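Uncharacterized protein (Vibrio parahaemolyticus, PDB 1ZBP) is of unknown function but belongs to the ImpE family, joining an N-terminal array of helices to a C-terminal half rich in beta strands. Local coordinates at residues A91-E96 with N164-P169; I148-G153 with K232-G237. One frame throughout, in Å; residues are numbered along the deposited sequence.

Contact 1: residues A91-E96 with N164-P169; sequences AKVLGE and NYFLVP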
loop_
_atom_site.group_PDB
_atom_site.type_symbol
_atom_site.label_atom_id
_atom_site.label_comp_id
_atom_site.label_asym_id
_atom_site.label_seq_id
_atom_site.Cartn_x
_atom_site.Cartn_y
_atom_site.Cartn_z
ATOM N N ALA A 91 5.826 11.672 2.609
ATOM C CA ALA A 91 6.289 12.183 3.890
ATOM C C ALA A 91 6.833 11.013 4.698
ATOM O O ALA A 91 6.109 10.397 5.478
ATOM C CB ALA A 91 5.140 12.848 4.640
ATOM N N LYS A 92 8.107 10.696 4.510
ATOM C CA LYS A 92 8.696 9.593 5.246
ATOM C C LYS A 92 9.297 9.981 6.585
ATOM O O LYS A 92 10.160 10.852 6.669
ATOM C CB LYS A 92 9.751 8.902 4.403
ATOM C CG LYS A 92 10.724 9.841 3.777
ATOM C CD LYS A 92 11.664 9.051 2.934
ATOM C CE LYS A 92 12.428 8.057 3.789
ATOM N NZ LYS A 92 13.385 7.262 2.962
ATOM N N VAL A 93 8.832 9.296 7.624
ATOM C CA VAL A 93 9.264 9.514 8.996
ATOM C C VAL A 93 10.434 8.597 9.286
ATOM O O VAL A 93 10.475 7.947 10.334
ATOM C CB VAL A 93 8.133 9.173 9.993
ATOM C CG1 VAL A 93 8.476 9.700 11.378
ATOM C CG2 VAL A 93 6.823 9.755 9.498
ATOM N N LEU A 94 11.380 8.527 8.356
ATOM C CA LEU A 94 12.537 7.660 8.546
ATOM C C LEU A 94 13.337 8.120 9.768
ATOM O O LEU A 94 13.865 7.296 10.530
ATOM C CB LEU A 94 13.419 7.665 7.293
ATOM C CG LEU A 94 14.706 8.493 7.341
ATOM C CD1 LEU A 94 15.812 7.654 7.988
ATOM C CD2 LEU A 94 15.100 8.914 5.935
ATOM N N GLY A 95 13.428 9.433 9.954
ATOM C CA GLY A 95 14.157 9.938 11.099
ATOM C C GLY A 95 14.998 11.145 10.772
ATOM O O GLY A 95 14.619 11.971 9.941
ATOM N N GLU A 96 16.146 11.248 11.428
ATOM C CA GLU A 96 17.035 12.371 11.209
ATOM C C GLU A 96 17.918 12.167 9.979
ATOM O O GLU A 96 18.464 13.132 9.434
ATOM C CB GLU A 96 17.903 12.612 12.452
ATOM C CG GLU A 96 17.518 13.868 13.243
ATOM C CD GLU A 96 16.256 13.699 14.088
ATOM O OE1 GLU A 96 15.319 12.992 13.645
ATOM O OE2 GLU A 96 16.202 14.289 15.193
ATOM N N ASN A 164 -2.286 11.881 3.136
ATOM C CA ASN A 164 -0.847 11.903 2.894
ATOM C C ASN A 164 -0.283 10.476 2.853
ATOM O O ASN A 164 -0.699 9.603 3.624
ATOM C CB ASN A 164 -0.133 12.683 3.994
ATOM C CG ASN A 164 -0.356 14.184 3.892
ATOM O OD1 ASN A 164 -0.759 14.824 4.862
ATOM N ND2 ASN A 164 -0.081 14.754 2.714
ATOM N N TYR A 165 0.660 10.255 1.940
ATOM C CA TYR A 165 1.348 8.975 1.759
ATOM C C TYR A 165 2.593 8.958 2.649
ATOM O O TYR A 165 3.489 9.800 2.499
ATOM C CB TYR A 165 1.743 8.822 0.287
ATOM C CG TYR A 165 2.743 7.722 -0.015
ATOM C CD1 TYR A 165 2.540 6.410 0.432
ATOM C CD2 TYR A 165 3.891 7.988 -0.772
ATOM C CE1 TYR A 165 3.461 5.387 0.131
ATOM C CE2 TYR A 165 4.811 6.982 -1.070
ATOM C CZ TYR A 165 4.593 5.688 -0.618
ATOM O OH TYR A 165 5.516 4.707 -0.903
ATOM N N PHE A 166 2.640 8.011 3.583
ATOM C CA PHE A 166 3.773 7.883 4.508
ATOM C C PHE A 166 4.626 6.629 4.291
ATOM O O PHE A 166 4.111 5.560 3.977
ATOM C CB PHE A 166 3.289 7.863 5.964
ATOM C CG PHE A 166 2.994 9.220 6.538
ATOM C CD1 PHE A 166 1.854 9.933 6.152
ATOM C CD2 PHE A 166 3.842 9.775 7.505
ATOM C CE1 PHE A 166 1.560 11.180 6.728
ATOM C CE2 PHE A 166 3.565 11.012 8.088
ATOM C CZ PHE A 166 2.414 11.726 7.701
ATOM N N LEU A 167 5.935 6.788 4.471
ATOM C CA LEU A 167 6.906 5.709 4.374
ATOM C C LEU A 167 7.522 5.666 5.761
ATOM O O LEU A 167 8.247 6.583 6.166
ATOM C CB LEU A 167 7.969 6.009 3.324
ATOM C CG LEU A 167 7.666 5.414 1.942
ATOM C CD1 LEU A 167 8.699 5.902 0.930
ATOM C CD2 LEU A 167 7.680 3.888 2.022
ATOM N N VAL A 168 7.216 4.602 6.494
ATOM C CA VAL A 168 7.676 4.480 7.859
ATOM C C VAL A 168 8.549 3.261 8.086
ATOM O O VAL A 168 8.168 2.131 7.767
ATOM C CB VAL A 168 6.468 4.436 8.814
ATOM C CG1 VAL A 168 6.925 4.215 10.231
ATOM C CG2 VAL A 168 5.687 5.745 8.689
ATOM N N PRO A 169 9.754 3.487 8.622
ATOM C CA PRO A 169 10.736 2.441 8.919
ATOM C C PRO A 169 10.096 1.382 9.804
ATOM O O PRO A 169 9.496 1.716 10.814
ATOM C CB PRO A 169 11.839 3.201 9.661
ATOM C CG PRO A 169 11.796 4.535 9.025
ATOM C CD PRO A 169 10.304 4.816 8.938
#

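Contact 2: residues I148-G153 with K232-G237; sequences IDDRLG and KEVYLG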
loop_
_atom_site.group_PDB
_atom_site.type_symbol
_atom_site.label_atom_id
_atom_site.label_comp_id
_atom_site.label_asym_id
_atom_site.label_seq_id
_atom_site.Cartn_x
_atom_site.Cartn_y
_atom_site.Cartn_z
ATOM N N ILE A 148 10.124 -8.211 1.402
ATOM C CA ILE A 148 10.977 -8.893 0.424
ATOM C C ILE A 148 11.362 -7.944 -0.716
ATOM O O ILE A 148 12.505 -7.949 -1.183
ATOM C CB ILE A 148 10.289 -10.168 -0.143
ATOM C CG1 ILE A 148 10.198 -11.236 0.956
ATOM C CG2 ILE A 148 11.087 -10.716 -1.344
ATOM C CD1 ILE A 148 9.420 -12.493 0.537
ATOM N N ASP A 149 10.393 -7.138 -1.145
ATOM C CA ASP A 149 10.550 -6.117 -2.183
ATOM C C ASP A 149 11.805 -5.286 -1.880
ATOM O O ASP A 149 12.044 -4.933 -0.721
ATOM C CB ASP A 149 9.326 -5.201 -2.144
ATOM C CG ASP A 149 9.278 -4.223 -3.299
ATOM O OD1 ASP A 149 8.815 -4.606 -4.392
ATOM O OD2 ASP A 149 9.712 -3.074 -3.109
ATOM N N ASP A 150 12.600 -4.958 -2.898
ATOM C CA ASP A 150 13.820 -4.165 -2.673
ATOM C C ASP A 150 13.601 -2.658 -2.650
ATOM O O ASP A 150 14.484 -1.907 -2.233
ATOM C CB ASP A 150 14.878 -4.503 -3.717
ATOM C CG ASP A 150 15.573 -5.799 -3.421
ATOM O OD1 ASP A 150 15.915 -6.515 -4.390
ATOM O OD2 ASP A 150 15.786 -6.101 -2.221
ATOM N N ARG A 151 12.431 -2.220 -3.101
ATOM C CA ARG A 151 12.105 -0.800 -3.092
ATOM C C ARG A 151 11.661 -0.410 -1.672
ATOM O O ARG A 151 12.143 0.579 -1.099
ATOM C CB ARG A 151 10.987 -0.505 -4.107
ATOM C CG ARG A 151 10.159 0.743 -3.800
ATOM C CD ARG A 151 10.516 1.887 -4.723
ATOM N NE ARG A 151 10.372 1.484 -6.116
ATOM C CZ ARG A 151 9.232 1.075 -6.650
ATOM N NH1 ARG A 151 8.145 1.032 -5.901
ATOM N NH2 ARG A 151 9.182 0.677 -7.913
ATOM N N LEU A 152 10.752 -1.197 -1.103
ATOM C CA LEU A 152 10.243 -0.932 0.244
ATOM C C LEU A 152 11.247 -1.274 1.347
ATOM O O LEU A 152 11.359 -0.544 2.327
ATOM C CB LEU A 152 8.929 -1.696 0.462
ATOM C CG LEU A 152 7.615 -0.940 0.217
ATOM C CD1 LEU A 152 7.811 0.201 -0.774
ATOM C CD2 LEU A 152 6.555 -1.924 -0.244
ATOM N N GLY A 153 11.966 -2.382 1.182
ATOM C CA GLY A 153 12.963 -2.805 2.158
ATOM C C GLY A 153 12.515 -2.854 3.607
ATOM O O GLY A 153 11.685 -3.676 3.981
ATOM N N LYS A 232 21.052 -7.372 -11.707
ATOM C CA LYS A 232 21.422 -7.141 -10.316
ATOM C C LYS A 232 20.583 -7.997 -9.383
ATOM O O LYS A 232 19.793 -8.832 -9.830
ATOM C CB LYS A 232 21.235 -5.666 -9.940
ATOM C CG LYS A 232 22.115 -4.698 -10.696
ATOM C CD LYS A 232 21.624 -4.482 -12.111
ATOM C CE LYS A 232 22.575 -3.567 -12.861
ATOM N NZ LYS A 232 23.956 -4.147 -12.902
ATOM N N GLU A 233 20.765 -7.787 -8.082
ATOM C CA GLU A 233 20.003 -8.510 -7.071
ATOM C C GLU A 233 18.832 -7.659 -6.563
ATOM O O GLU A 233 18.413 -7.780 -5.418
ATOM C CB GLU A 233 20.912 -8.930 -5.902
ATOM C CG GLU A 233 21.832 -7.835 -5.341
ATOM C CD GLU A 233 21.091 -6.697 -4.644
ATOM O OE1 GLU A 233 20.374 -6.962 -3.652
ATOM O OE2 GLU A 233 21.245 -5.535 -5.079
ATOM N N VAL A 234 18.308 -6.800 -7.430
ATOM C CA VAL A 234 17.182 -5.937 -7.087
ATOM C C VAL A 234 15.894 -6.551 -7.645
ATOM O O VAL A 234 15.701 -6.620 -8.862
ATOM C CB VAL A 234 17.362 -4.523 -7.688
ATOM C CG1 VAL A 234 16.222 -3.621 -7.265
ATOM C CG2 VAL A 234 18.695 -3.944 -7.248
ATOM N N TYR A 235 15.019 -7.002 -6.750
ATOM C CA TYR A 235 13.750 -7.613 -7.144
ATOM C C TYR A 235 12.555 -6.786 -6.658
ATOM O O TYR A 235 12.410 -6.531 -5.464
ATOM C CB TYR A 235 13.667 -9.029 -6.568
ATOM C CG TYR A 235 14.766 -9.944 -7.047
ATOM C CD1 TYR A 235 14.649 -10.636 -8.255
ATOM C CD2 TYR A 235 15.949 -10.090 -6.317
ATOM C CE1 TYR A 235 15.689 -11.445 -8.725
ATOM C CE2 TYR A 235 16.990 -10.897 -6.778
ATOM C CZ TYR A 235 16.858 -11.569 -7.977
ATOM O OH TYR A 235 17.888 -12.363 -8.435
ATOM N N LEU A 236 11.705 -6.354 -7.586
ATOM C CA LEU A 236 10.526 -5.578 -7.218
ATOM C C LEU A 236 9.372 -6.549 -7.069
ATOM O O LEU A 236 9.499 -7.703 -7.427
ATOM C CB LEU A 236 10.195 -4.540 -8.285
ATOM C CG LEU A 236 11.240 -3.457 -8.514
ATOM C CD1 LEU A 236 10.644 -2.401 -9.441
ATOM C CD2 LEU A 236 11.662 -2.825 -7.194
ATOM N N GLY A 237 8.244 -6.096 -6.546
ATOM C CA GLY A 237 7.131 -7.007 -6.370
ATOM C C GLY A 237 5.913 -6.666 -7.189
ATOM O O GLY A 237 5.808 -5.574 -7.744
#

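Contact 1: residues A91-E96 with N164-P169
Ala91 to Leu94 lie alongside Tyr165 to Pro169 as a loose parallel pairing, in which the weakly bonded strand 91-92 forms one margin of a three-stranded mixed sheet; Ala91 has its CA nearest that of Phe166, Lys92 nearest that of Leu167, and the two runs point the same way within 1°. One strong backbone bond fixes the start, Ala91 N to Tyr165 O at 3.0 Å with an N-H...O angle of 173°. Further on, Val93 N reaches Leu167 O only through a weak, bent bond.

On the side of the pairing that carries Phe166, the methyl Ala91 CB sits over the centre of the ring in a CH-pi contact, 4.2 Å from the centroid. Val93 CG2 comes instead to the ring edge, in its plane, 3.6 Å from Phe166 CD2. The first torsion of Val93 (chi1 -167°) sends CG1 anti to the backbone N, and CG2 is the branch facing the aromatic ring. Strand 165-169 is the middle member of the sheet, antiparallel to 155-159 on its far side.

On the other side Lys92 CB packs against Leu167 CB at 3.6 Å, while Leu167 also rests on Phe84 of helix 65-84. Val93 centres an inverse gamma turn, beyond which the contact is between Pro169 and Leu94: Pro169 CG comes to 3.2 Å from Leu94 CA and 3.9 Å from Leu94 CB, and Tyr155 touches both residues.

Contact 2: residues I148-G153 with K232-G237
Asp149 and Asp150, adjacent in the chain, turn their carboxylates to different backbone N-H groups of the strand about 235-239. Asp150 has CG anti to its own carbonyl carbon (chi1 -78°). Its OD1 takes the Tyr235 N-H at 2.6 Å and 163°, on the anti side and slightly out of the carboxylate plane. The backbone answers in the reverse direction, Asp150 N giving a 3.0 Å bond to Tyr235 O, so both polar backbone atoms of Tyr235 are gripped by one residue. Val234 CG1 lies 3.9 Å from Asp150 CB.

Asp149, with CG anti to its backbone N, divides its two oxygens. OD1 meets Gly237 N at 2.7 Å in a weak bond of only 118°. OD2 is held within its own loop, receiving Leu152 N at 2.9 Å on the anti lone pair and Arg151 N from above the carboxylate plane. These two bonds define an Asx turn and the longer Asx motif, which fix the carboxylate while OD1 faces the strand.

Arg151 crosses Leu236 obliquely: Leu236 CD2 lies over one face of the guanidinium, and CD1 is 3.7 Å from Arg151 NH2, which also forms a salt bridge with Asp212. Helix 98-113 flanks the contact, Phe107 touching Arg151 and Val234, and Met111 touching Leu236; Ala123 of helix 116-129 reaches Val234, and strand 224-228 pairs with 235-239.

In the fold
From the N terminus, the chain runs through the helices up to 65-84 before reaching 91-96, the first half of contact 1. Helices 98-113 and 116-129 follow, then strands 135-137 and 140-147, then 148-153, which opens contact 2. Next comes 164-169, closing a loop of 67 intervening residues at contact 1, and 232-237 closes contact 2 after 78. The segments alternate, so the two loops cross. Contact 1 brings in 91-92 as the third strand, beside 165-169; contact 2 ties the loop between strands 140-147 and 155-159 to the two-stranded 224-228/235-239 sheet. Their centres are about 18 Å apart and their nearest atoms about 5 Å, without touching, and helix 98-113 packs against both.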